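Side-chain contacts in GCN5-related N-acetyltransferase (Kribbella flavida, PDB 4MY0), which probably transfers acetyl groups from acetyl coenzyme A to amino groups, perhaps those of aminoglycosides: residues Gly176-Ala181 and Val229-Ala234; Ala209-Val214 and Glu233-Ala238; Ala358-Arg361 and Leu365-Gly368; Ser317-Leu322 and Gly338-Leu343; Arg42-Phe47 and Gly51-Val56. All blocks are in the same frame, centred on the assembly; numbering follows the deposited sequence.

How the interactions relate
Interaction 5 comes first along the chain. It closes a tight turn in the N-terminal GNAT domain, where helix 34-49 gives way to strand 53-58. Interaction 1 then opens on helix 168-182. Interaction 2 opens at 209-214 before interaction 1 has closed, so the two cross. They end on overlapping segments that share E233 and A234. Together they tie helix 168-182, the hairpin of strands 212-219 and 222-230, and helix 233-244. Interactions 4 and 3 follow in series within the sterol carrier protein domain. Interaction 4 reaches over from strand 318-325 to 338-343. Interaction 3 closes a short helix-to-strand turn, and T367 and Q342 pair the adjoining strands.

Interaction 1 (Gly176-Ala181 and Val229-Ala234); sequences GTAHEA and VAHSEA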
# COMPACT_ATOMS: atom_id res chain seq x y z
N GLY C 176 31.80 -1.61 28.02
CA GLY C 176 32.37 -2.66 28.84
C GLY C 176 31.80 -2.64 30.25
O GLY C 176 31.38 -3.67 30.78
N THR C 177 31.79 -1.45 30.84
CA THR C 177 31.27 -1.29 32.19
C THR C 177 29.81 -1.72 32.23
O THR C 177 29.39 -2.43 33.13
CB THR C 177 31.41 0.18 32.65
OG1 THR C 177 32.79 0.57 32.61
CG2 THR C 177 30.88 0.35 34.07
N ALA C 178 29.03 -1.31 31.23
CA ALA C 178 27.61 -1.64 31.20
C ALA C 178 27.38 -3.16 31.09
O ALA C 178 26.57 -3.73 31.82
CB ALA C 178 26.91 -0.91 30.07
N HIS C 179 28.08 -3.80 30.17
CA HIS C 179 27.83 -5.21 29.90
C HIS C 179 28.34 -6.13 31.01
O HIS C 179 27.79 -7.22 31.19
CB HIS C 179 28.42 -5.61 28.54
CG HIS C 179 27.72 -4.98 27.38
ND1 HIS C 179 26.45 -4.45 27.49
CD2 HIS C 179 28.10 -4.79 26.10
CE1 HIS C 179 26.08 -3.96 26.32
NE2 HIS C 179 27.07 -4.16 25.45
N GLU C 180 29.37 -5.70 31.74
CA GLU C 180 29.85 -6.48 32.88
C GLU C 180 28.88 -6.42 34.05
O GLU C 180 28.69 -7.40 34.77
CB GLU C 180 31.24 -6.01 33.34
CG GLU C 180 32.35 -6.33 32.35
CD GLU C 180 33.69 -5.72 32.72
OE1 GLU C 180 33.71 -4.76 33.52
OE2 GLU C 180 34.72 -6.21 32.22
N ALA C 181 28.27 -5.25 34.24
CA ALA C 181 27.33 -5.03 35.34
C ALA C 181 26.02 -5.79 35.10
O ALA C 181 25.45 -6.34 36.04
CB ALA C 181 27.04 -3.54 35.50
N VAL C 229 23.89 3.63 25.15
CA VAL C 229 24.35 3.07 26.42
C VAL C 229 24.25 4.16 27.48
O VAL C 229 24.69 5.29 27.26
CB VAL C 229 25.80 2.58 26.30
CG1 VAL C 229 26.40 2.25 27.67
CG2 VAL C 229 25.86 1.36 25.38
N ALA C 230 23.65 3.84 28.62
CA ALA C 230 23.53 4.83 29.68
C ALA C 230 23.60 4.16 31.05
O ALA C 230 22.87 3.19 31.31
CB ALA C 230 22.25 5.61 29.54
N HIS C 231 24.45 4.68 31.92
CA HIS C 231 24.62 4.11 33.25
C HIS C 231 23.66 4.70 34.28
O HIS C 231 23.38 4.06 35.30
CB HIS C 231 26.07 4.29 33.73
CG HIS C 231 27.07 3.58 32.87
ND1 HIS C 231 28.43 3.82 32.96
CD2 HIS C 231 26.92 2.65 31.91
CE1 HIS C 231 29.07 3.06 32.09
NE2 HIS C 231 28.17 2.33 31.44
N SER C 232 23.16 5.91 34.03
CA SER C 232 22.30 6.58 35.00
C SER C 232 21.01 7.07 34.36
O SER C 232 20.95 7.26 33.15
CB SER C 232 23.02 7.76 35.66
OG SER C 232 23.11 8.85 34.76
N GLU C 233 19.99 7.29 35.18
CA GLU C 233 18.69 7.71 34.68
C GLU C 233 18.78 9.06 33.97
O GLU C 233 18.31 9.20 32.84
CB GLU C 233 17.68 7.78 35.82
CG GLU C 233 16.24 8.03 35.38
CD GLU C 233 15.34 8.42 36.54
OE1 GLU C 233 14.17 8.79 36.29
OE2 GLU C 233 15.81 8.38 37.70
N ALA C 234 19.39 10.04 34.63
CA ALA C 234 19.57 11.35 34.03
C ALA C 234 20.24 11.28 32.65
O ALA C 234 19.85 11.98 31.72
CB ALA C 234 20.35 12.26 34.97
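A178 and T177 of helix 168-182 pack against H231, the residue just past strand 222-230. This is helix-on-sheet packing: the helix lies beside the hairpin of strands 212-219 and 222-230, whose second strand runs on into helix 233-244 in the second GNAT domain of the chain. The contact is small and no hydrogen bond links the two segments directly.

The apolar contacts centre on A178. Its CB touches V229 CG1 at 4.0 Å. V229 turns CG1 to the helix because that methyl stands opposite its own backbone N (chi1 169°).

The aromatic contacts belong to H231. A178 CB meets the ring at its edge, close to the ring plane, 3.7 Å from H231 NE2. T177 approaches obliquely and crosses the histidine side chain at about a right angle. T177 CB and T177 CG2 each lie 3.8 Å from H231 CE1. H231 CG sits beside its backbone N (chi1 -62°), which brings the ring up to A178 and T177.

The polar contacts lead to residues outside the segments. S232 is the N-cap of helix 233-244. T177 OG1 is hydrogen-bonded to E173 O, one turn back in its own helix. H231 NE2 is hydrogen-bonded to L174 O, so the ring nitrogen that touches the A178 methyl also ties the loop to the helix backbone.

Interaction 2 (Ala209-Val214 and Glu233-Ala238); sequences AEDGFV and EATARA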
# COMPACT_ATOMS: atom_id res chain seq x y z
N ALA C 209 28.14 11.48 26.85
CA ALA C 209 28.03 12.07 28.18
C ALA C 209 29.10 11.44 29.07
O ALA C 209 29.84 10.56 28.61
CB ALA C 209 26.66 11.83 28.76
N GLU C 210 29.18 11.85 30.33
CA GLU C 210 30.15 11.29 31.28
C GLU C 210 29.99 9.77 31.45
O GLU C 210 30.98 9.05 31.59
CB GLU C 210 30.02 11.99 32.63
CG GLU C 210 31.00 11.52 33.70
CD GLU C 210 31.12 12.52 34.85
OE1 GLU C 210 30.13 13.23 35.14
OE2 GLU C 210 32.22 12.61 35.45
N ASP C 211 28.75 9.29 31.42
CA ASP C 211 28.47 7.87 31.65
C ASP C 211 27.50 7.28 30.63
O ASP C 211 26.58 6.53 30.98
CB ASP C 211 27.93 7.66 33.07
CG ASP C 211 26.59 8.35 33.28
OD1 ASP C 211 25.82 7.90 34.16
OD2 ASP C 211 26.31 9.33 32.57
N GLY C 212 27.71 7.62 29.35
CA GLY C 212 26.87 7.09 28.30
C GLY C 212 27.13 7.69 26.94
O GLY C 212 27.85 8.69 26.80
N PHE C 213 26.55 7.07 25.92
CA PHE C 213 26.61 7.62 24.57
C PHE C 213 25.45 7.17 23.71
O PHE C 213 24.75 6.22 24.04
CB PHE C 213 27.94 7.27 23.89
CG PHE C 213 28.11 5.80 23.58
CD1 PHE C 213 28.94 5.00 24.36
CD2 PHE C 213 27.48 5.22 22.48
CE1 PHE C 213 29.12 3.65 24.06
CE2 PHE C 213 27.65 3.87 22.18
CZ PHE C 213 28.47 3.09 22.97
N VAL C 214 25.27 7.82 22.57
CA VAL C 214 24.27 7.38 21.61
C VAL C 214 24.82 7.62 20.21
O VAL C 214 25.52 8.63 19.96
CB VAL C 214 22.91 8.09 21.81
CG1 VAL C 214 23.05 9.59 21.59
CG2 VAL C 214 21.82 7.52 20.86
N GLU C 233 19.99 7.29 35.18
CA GLU C 233 18.69 7.71 34.68
C GLU C 233 18.78 9.06 33.97
O GLU C 233 18.31 9.20 32.84
CB GLU C 233 17.68 7.78 35.82
CG GLU C 233 16.24 8.03 35.38
CD GLU C 233 15.34 8.42 36.54
OE1 GLU C 233 14.17 8.79 36.29
OE2 GLU C 233 15.81 8.38 37.70
N ALA C 234 19.39 10.04 34.63
CA ALA C 234 19.57 11.35 34.03
C ALA C 234 20.24 11.28 32.65
O ALA C 234 19.85 11.98 31.72
CB ALA C 234 20.35 12.26 34.97
N THR C 235 21.27 10.45 32.52
CA THR C 235 21.98 10.35 31.26
C THR C 235 21.13 9.67 30.19
O THR C 235 21.15 10.08 29.03
CB THR C 235 23.31 9.60 31.43
OG1 THR C 235 24.15 10.36 32.30
CG2 THR C 235 24.01 9.42 30.10
N ALA C 236 20.40 8.62 30.56
CA ALA C 236 19.51 7.97 29.60
C ALA C 236 18.50 8.97 29.05
O ALA C 236 18.28 9.05 27.84
CB ALA C 236 18.82 6.76 30.22
N ARG C 237 17.89 9.74 29.95
CA ARG C 237 16.90 10.72 29.53
C ARG C 237 17.52 11.72 28.57
O ARG C 237 16.96 11.99 27.51
CB ARG C 237 16.29 11.41 30.74
CG ARG C 237 15.43 10.50 31.60
CD ARG C 237 14.88 11.23 32.85
NE ARG C 237 13.91 10.43 33.58
CZ ARG C 237 12.63 10.30 33.22
NH1 ARG C 237 12.17 10.92 32.15
NH2 ARG C 237 11.81 9.55 33.95
N ALA C 238 18.71 12.22 28.92
CA ALA C 238 19.41 13.21 28.10
C ALA C 238 19.74 12.71 26.69
O ALA C 238 19.60 13.45 25.71
CB ALA C 238 20.69 13.68 28.80
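The flat carboxylate of D211 meets T235 with OD2 foremost, while its other oxygen, OD1, is hydrogen-bonded to S232 OG. A second flat group lies further along the helix: the R237 guanidinium has E233 CD at its edge, in its plane. R237 NE makes a salt bridge to E233 OE1 at 3.2 Å. That bond lies almost exactly in the guanidinium plane and meets the oxygen on its anti side, 33° out of the carboxylate plane.

Across the contact, T235 OG1 donates to D211 OD2. The modelled separation of these two atoms is 2.4 Å, which is too short to trust in detail. The two side chains run antiparallel alongside each other. D211 CG is placed between its backbone N and carbonyl carbon (chi1 64°), which sets OD2 beside T235 OG1.

The T235 methyl does the apolar work. T235 CG2 touches A209 CB at 3.8 Å and lies 4.1 Å from G212 CA. A side-chain carbon on G212 would run into T235 CG2, so the close approach depends on the glycine.

The contact joins the turn between strands 205-209 and 212-219 to the first turn of helix 233-244. S232 OG also bonds T235 OG1. D211, S232 and T235 thus form a small polar network, and the carboxylate near this helix N-terminus would probably be stabilised in its charged form.

Interaction 3 (Ala358-Arg361 and Leu365-Gly368); sequences AALR and LVTG
R361 lays its guanidinium over V366 and reaches along 365-368 to G368. V366 CG1 sits under the centre of one guanidinium face. The arginine crosses the valine obliquely, with R361 CG 3.7 Å from V366 CG1. Its chain is extended from CG to NE, which carries the end group to the G368 carbonyl. There R361 NH1 and NH2 both donate hydrogen bonds to the single oxygen G368 O, at 2.7 and 2.9 Å. The oxygen lies 4° out of the guanidinium plane. R361 NE makes a salt bridge to D374 OD1, which further fixes the rotation of the group.

L360 also crosses V366 at a slant. L360 CB is 3.8 Å from V366 CB, and L360 CD1 touches V366 CG2. The backbone closes the turn at the helix end: L365 N donates to L360 O at 2.8 Å, and V366 N adds a weak bond to the same oxygen. A water donates to both R361 O and V366 O.

The contact joins helix 357-362 to strand 366-367, the outermost of its sheet within this chain, in the sterol carrier protein domain. V366 packs on L341 and L343 of the neighbouring strand 341-344. L360 rests on helix 345-352, and L265 of the second subunit packs on both L360 and L365.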
# COMPACT_ATOMS: atom_id res chain seq x y z
N ALA C 358 13.58 -27.57 28.32
CA ALA C 358 12.26 -28.01 27.87
C ALA C 358 12.12 -27.86 26.35
O ALA C 358 11.66 -28.79 25.67
CB ALA C 358 11.18 -27.24 28.59
N ALA C 359 12.51 -26.71 25.83
CA ALA C 359 12.41 -26.46 24.39
C ALA C 359 13.34 -27.35 23.58
O ALA C 359 12.99 -27.78 22.48
CB ALA C 359 12.69 -24.98 24.08
N LEU C 360 14.55 -27.59 24.10
CA LEU C 360 15.53 -28.42 23.40
C LEU C 360 15.08 -29.88 23.32
O LEU C 360 15.38 -30.58 22.35
CB LEU C 360 16.89 -28.35 24.10
CG LEU C 360 17.52 -26.97 24.15
CD1 LEU C 360 18.86 -27.04 24.83
CD2 LEU C 360 17.66 -26.42 22.74
N ARG C 361 14.38 -30.34 24.35
CA ARG C 361 13.91 -31.71 24.35
C ARG C 361 12.75 -31.85 23.38
O ARG C 361 12.70 -32.79 22.59
CB ARG C 361 13.48 -32.14 25.75
CG ARG C 361 14.64 -32.32 26.71
CD ARG C 361 14.18 -33.04 27.97
NE ARG C 361 15.28 -33.19 28.93
CZ ARG C 361 16.10 -34.23 28.96
NH1 ARG C 361 17.08 -34.28 29.86
NH2 ARG C 361 15.95 -35.23 28.09
N LEU C 365 16.66 -31.79 20.13
CA LEU C 365 18.08 -31.42 20.00
C LEU C 365 18.88 -31.97 21.16
O LEU C 365 20.11 -32.00 21.14
CB LEU C 365 18.21 -29.89 19.96
CG LEU C 365 18.24 -29.26 18.57
CD1 LEU C 365 17.45 -30.07 17.58
CD2 LEU C 365 17.76 -27.82 18.62
N VAL C 366 18.15 -32.43 22.17
CA VAL C 366 18.73 -32.88 23.41
C VAL C 366 17.93 -34.12 23.85
O VAL C 366 16.71 -34.12 23.78
CB VAL C 366 18.62 -31.75 24.44
CG1 VAL C 366 18.24 -32.27 25.79
CG2 VAL C 366 19.89 -30.91 24.46
N THR C 367 18.63 -35.17 24.29
CA THR C 367 17.97 -36.45 24.59
C THR C 367 18.56 -37.12 25.85
O THR C 367 19.74 -36.93 26.16
CB THR C 367 18.04 -37.40 23.35
OG1 THR C 367 16.91 -38.27 23.32
CG2 THR C 367 19.31 -38.21 23.34
N GLY C 368 17.74 -37.86 26.59
CA GLY C 368 18.20 -38.60 27.75
C GLY C 368 18.55 -37.79 28.99
O GLY C 368 18.31 -36.58 29.06
O HOH W 1 14.40 -35.10 23.37

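Interaction 4 (Ser317-Leu322 and Gly338-Leu343); sequences SGRWHL and GDVLQL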
# COMPACT_ATOMS: atom_id res chain seq x y z
N SER C 317 33.88 -34.07 21.10
CA SER C 317 32.94 -35.17 21.30
C SER C 317 33.32 -36.05 22.48
O SER C 317 34.49 -36.13 22.85
CB SER C 317 32.82 -36.01 20.04
OG SER C 317 32.23 -35.24 19.00
N GLY C 318 32.33 -36.73 23.04
CA GLY C 318 32.57 -37.61 24.19
C GLY C 318 31.88 -37.11 25.44
O GLY C 318 31.06 -36.16 25.38
N ARG C 319 32.19 -37.73 26.57
CA ARG C 319 31.54 -37.39 27.82
C ARG C 319 32.37 -36.40 28.64
O ARG C 319 33.55 -36.63 28.93
CB ARG C 319 31.24 -38.63 28.65
CG ARG C 319 30.42 -38.32 29.88
CD ARG C 319 29.92 -39.58 30.51
NE ARG C 319 29.10 -39.33 31.69
CZ ARG C 319 28.03 -40.05 31.99
NH1 ARG C 319 27.66 -41.04 31.18
NH2 ARG C 319 27.33 -39.80 33.09
N TRP C 320 31.72 -35.33 29.04
CA TRP C 320 32.36 -34.25 29.77
C TRP C 320 31.63 -33.99 31.08
O TRP C 320 30.43 -34.26 31.20
CB TRP C 320 32.32 -32.99 28.92
CG TRP C 320 33.07 -33.10 27.63
CD1 TRP C 320 32.57 -33.50 26.42
CD2 TRP C 320 34.45 -32.79 27.41
NE1 TRP C 320 33.56 -33.46 25.46
CE2 TRP C 320 34.73 -33.02 26.05
CE3 TRP C 320 35.49 -32.33 28.23
CZ2 TRP C 320 36.00 -32.82 25.49
CZ3 TRP C 320 36.75 -32.13 27.68
CH2 TRP C 320 36.99 -32.38 26.33
N HIS C 321 32.35 -33.48 32.06
CA HIS C 321 31.74 -33.01 33.29
C HIS C 321 31.78 -31.48 33.33
O HIS C 321 32.83 -30.86 33.13
CB HIS C 321 32.46 -33.59 34.51
CG HIS C 321 31.93 -33.07 35.81
ND1 HIS C 321 30.72 -33.47 36.33
CD2 HIS C 321 32.43 -32.15 36.67
CE1 HIS C 321 30.50 -32.83 37.46
NE2 HIS C 321 31.52 -32.03 37.69
N LEU C 322 30.62 -30.88 33.56
CA LEU C 322 30.53 -29.43 33.69
C LEU C 322 30.47 -29.03 35.17
O LEU C 322 29.59 -29.47 35.91
CB LEU C 322 29.32 -28.88 32.94
CG LEU C 322 29.05 -27.38 33.06
CD1 LEU C 322 30.10 -26.56 32.31
CD2 LEU C 322 27.65 -27.05 32.56
N GLY C 338 26.81 -43.90 33.21
CA GLY C 338 25.39 -43.97 33.50
C GLY C 338 24.56 -43.02 32.65
O GLY C 338 25.08 -42.39 31.72
N ASP C 339 23.27 -42.91 32.95
CA ASP C 339 22.37 -42.04 32.19
C ASP C 339 22.90 -40.61 32.13
O ASP C 339 23.38 -40.06 33.13
CB ASP C 339 20.94 -42.07 32.75
CG ASP C 339 19.96 -41.24 31.91
OD1 ASP C 339 20.14 -41.12 30.67
OD2 ASP C 339 18.99 -40.70 32.50
N VAL C 340 22.83 -40.00 30.95
CA VAL C 340 23.43 -38.70 30.76
C VAL C 340 22.66 -37.91 29.71
O VAL C 340 22.15 -38.49 28.75
CB VAL C 340 24.94 -38.83 30.36
CG1 VAL C 340 25.09 -39.62 29.06
CG2 VAL C 340 25.62 -37.45 30.26
N LEU C 341 22.56 -36.60 29.92
CA LEU C 341 22.03 -35.72 28.89
C LEU C 341 22.92 -35.82 27.65
O LEU C 341 24.14 -35.60 27.72
CB LEU C 341 21.99 -34.28 29.40
CG LEU C 341 21.42 -33.28 28.39
CD1 LEU C 341 19.93 -33.22 28.56
CD2 LEU C 341 22.04 -31.91 28.54
N GLN C 342 22.31 -36.15 26.51
CA GLN C 342 23.03 -36.29 25.25
C GLN C 342 22.64 -35.16 24.29
O GLN C 342 21.45 -34.85 24.15
CB GLN C 342 22.71 -37.65 24.63
CG GLN C 342 23.01 -38.82 25.55
CD GLN C 342 22.00 -39.94 25.46
OE1 GLN C 342 21.45 -40.21 24.39
NE2 GLN C 342 21.74 -40.59 26.58
N LEU C 343 23.63 -34.55 23.66
CA LEU C 343 23.37 -33.47 22.69
C LEU C 343 24.33 -33.48 21.52
O LEU C 343 25.48 -33.92 21.64
CB LEU C 343 23.41 -32.08 23.33
CG LEU C 343 23.86 -31.79 24.75
CD1 LEU C 343 25.31 -32.16 24.98
CD2 LEU C 343 23.64 -30.31 25.03
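R319 reaches from strand 318-325 to V340 and to the carbonyl of G338, and its side chain carries the whole contact. Its CB does not point straight at the other segment. CG lies opposite the backbone N (chi1 -173°) and the chain runs extended from CG to NE. This carries the guanidinium across to V340 and G338. NE is taken by a salt bridge to D305 OD2, on the strand that lies between the two. Beyond it, R319 CZ lies 3.7 Å from V340 CB. The valine comes from the opposite direction and sits over one face of the guanidinium, offset toward the rim. Both methyls are on that face: V340 CG2 stands above R319 CZ at 3.9 Å, and V340 CG1 is at the NH1 rim, 3.6 Å from R319 NH1. R319 NH2 lies 3.8 Å from V340 CB.

At the tip, R319 NH1 donates to G338 O at 3.0 Å. The bond is nearly straight (170°) and leaves the guanidinium edge close to its plane. It meets the carbonyl with a tilt of 24° from the carbonyl plane. With a leucine here, G338 O would probably lose this donor, and D305 would be left without the positive charge it pairs with.

D339 turns away and binds G369 N through OD1. The contact bridges strand 318-325 and the loop that leads into strand 341-344 of the five-stranded sheet in the sterol carrier protein domain. Strand 302-309 runs between those two strands. R319 therefore spans that middle strand, whose L307 packs on V340.

Interaction 5 (Arg42-Phe47 and Gly51-Val56); sequences RDAVEF and GRFLGV
F47 and F53 pack at the turn where helix 34-49 ends and strand 53-58 begins, in the N-terminal GNAT domain. The packed part is apolar and buried. F47 CB is 3.8 Å from F53 CD1, approaching that ring obliquely. A44 CB comes to the edge of the F53 ring, near its plane, 3.7 Å from CE1. L18 and V21 of helix 18-26 also touch F53, whose side chain is about 9 Å from that of V88, an acetyl-CoA-binding residue. The backbone secures the same side. R52 N donates to F47 O at 2.9 Å, part of a Schellman motif that ends the helix with G51, at positive phi, as its C' residue.

The looser side is that of E46, which is partly exposed and contributes little surface. Its carboxylate is joined to R52 by a salt bridge, R52 NH2 to E46 OE1 at 3.1 Å. The bond runs near the guanidinium plane but meets the oxygen from above the carboxylate, and the two planes are 53° apart. The bend of R52 at chi3 (31°) brings NH2 up to E46 and F47, 3.4 Å from F47 CE1 and oblique to the ring.

R52 itself is buried, among polar partners: NH1 pairs with D50, NH2 also with D70, and NE bonds I68 O of strand 61-75. A methionine in its place would probably leave the E46, D50 and D70 carboxylates without their shared positive partner. One guanidinium can offset three carboxylates only in part. Its charge is likely to favour their ionised form, although the acids also repel one another.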
# COMPACT_ATOMS: atom_id res chain seq x y z
N ARG C 42 38.54 -2.59 -0.20
CA ARG C 42 39.40 -2.14 0.89
C ARG C 42 39.16 -2.97 2.15
O ARG C 42 40.11 -3.39 2.82
CB ARG C 42 39.17 -0.65 1.17
CG ARG C 42 40.04 -0.09 2.30
CD ARG C 42 39.75 1.38 2.56
NE ARG C 42 38.40 1.61 3.08
CZ ARG C 42 37.45 2.27 2.43
NH1 ARG C 42 37.69 2.79 1.23
NH2 ARG C 42 36.25 2.43 2.99
N ASP C 43 37.90 -3.24 2.46
CA ASP C 43 37.56 -4.09 3.59
C ASP C 43 38.03 -5.54 3.38
O ASP C 43 38.52 -6.19 4.30
CB ASP C 43 36.06 -4.06 3.87
CG ASP C 43 35.66 -2.96 4.85
OD1 ASP C 43 35.69 -3.23 6.08
OD2 ASP C 43 35.33 -1.84 4.39
N ALA C 44 37.89 -6.03 2.15
CA ALA C 44 38.23 -7.42 1.84
C ALA C 44 39.74 -7.71 2.02
O ALA C 44 40.12 -8.78 2.48
CB ALA C 44 37.77 -7.78 0.43
N VAL C 45 40.57 -6.74 1.65
CA VAL C 45 42.03 -6.89 1.74
C VAL C 45 42.50 -7.23 3.17
O VAL C 45 43.33 -8.13 3.35
CB VAL C 45 42.76 -5.64 1.19
CG1 VAL C 45 44.24 -5.65 1.57
CG2 VAL C 45 42.61 -5.57 -0.32
N GLU C 46 41.93 -6.53 4.16
CA GLU C 46 42.17 -6.82 5.57
C GLU C 46 41.94 -8.30 5.86
O GLU C 46 42.80 -8.97 6.45
CB GLU C 46 41.24 -5.93 6.43
CG GLU C 46 40.88 -6.48 7.82
CD GLU C 46 39.38 -6.35 8.17
OE1 GLU C 46 38.93 -6.97 9.17
OE2 GLU C 46 38.65 -5.63 7.45
N PHE C 47 40.80 -8.83 5.42
CA PHE C 47 40.48 -10.24 5.61
C PHE C 47 41.51 -11.15 4.92
O PHE C 47 41.91 -12.17 5.49
CB PHE C 47 39.09 -10.55 5.05
CG PHE C 47 37.96 -10.01 5.90
CD1 PHE C 47 37.40 -10.79 6.90
CD2 PHE C 47 37.44 -8.74 5.66
CE1 PHE C 47 36.33 -10.30 7.68
CE2 PHE C 47 36.38 -8.25 6.43
CZ PHE C 47 35.82 -9.03 7.44
N GLY C 51 44.32 -14.03 6.84
CA GLY C 51 43.97 -15.43 6.66
C GLY C 51 42.52 -15.71 7.02
O GLY C 51 42.17 -16.81 7.46
N ARG C 52 41.67 -14.71 6.83
CA ARG C 52 40.27 -14.85 7.19
C ARG C 52 39.33 -14.68 5.99
O ARG C 52 38.16 -14.26 6.13
CB ARG C 52 39.92 -13.87 8.33
CG ARG C 52 40.56 -14.23 9.69
CD ARG C 52 40.71 -13.02 10.61
NE ARG C 52 39.64 -12.06 10.38
CZ ARG C 52 39.81 -10.75 10.29
NH1 ARG C 52 41.00 -10.21 10.45
NH2 ARG C 52 38.76 -9.97 10.06
N PHE C 53 39.82 -15.03 4.80
CA PHE C 53 39.00 -15.02 3.59
C PHE C 53 39.19 -16.35 2.84
O PHE C 53 40.23 -16.57 2.20
CB PHE C 53 39.40 -13.85 2.68
CG PHE C 53 38.26 -13.29 1.87
CD1 PHE C 53 38.16 -11.92 1.65
CD2 PHE C 53 37.28 -14.12 1.33
CE1 PHE C 53 37.10 -11.38 0.91
CE2 PHE C 53 36.22 -13.60 0.59
CZ PHE C 53 36.13 -12.22 0.38
N LEU C 54 38.20 -17.23 2.93
CA LEU C 54 38.30 -18.55 2.32
C LEU C 54 37.48 -18.64 1.04
O LEU C 54 36.49 -17.92 0.87
CB LEU C 54 37.88 -19.64 3.30
CG LEU C 54 38.86 -19.81 4.47
CD1 LEU C 54 38.27 -20.68 5.51
CD2 LEU C 54 40.15 -20.42 3.98
N GLY C 55 37.89 -19.53 0.14
CA GLY C 55 37.12 -19.73 -1.07
C GLY C 55 37.22 -21.16 -1.57
O GLY C 55 38.02 -21.96 -1.07
N VAL C 56 36.38 -21.48 -2.55
CA VAL C 56 36.51 -22.73 -3.29
C VAL C 56 36.80 -22.38 -4.75
O VAL C 56 36.14 -21.49 -5.30
CB VAL C 56 35.24 -23.58 -3.23
CG1 VAL C 56 35.35 -24.76 -4.20
CG2 VAL C 56 35.02 -24.08 -1.81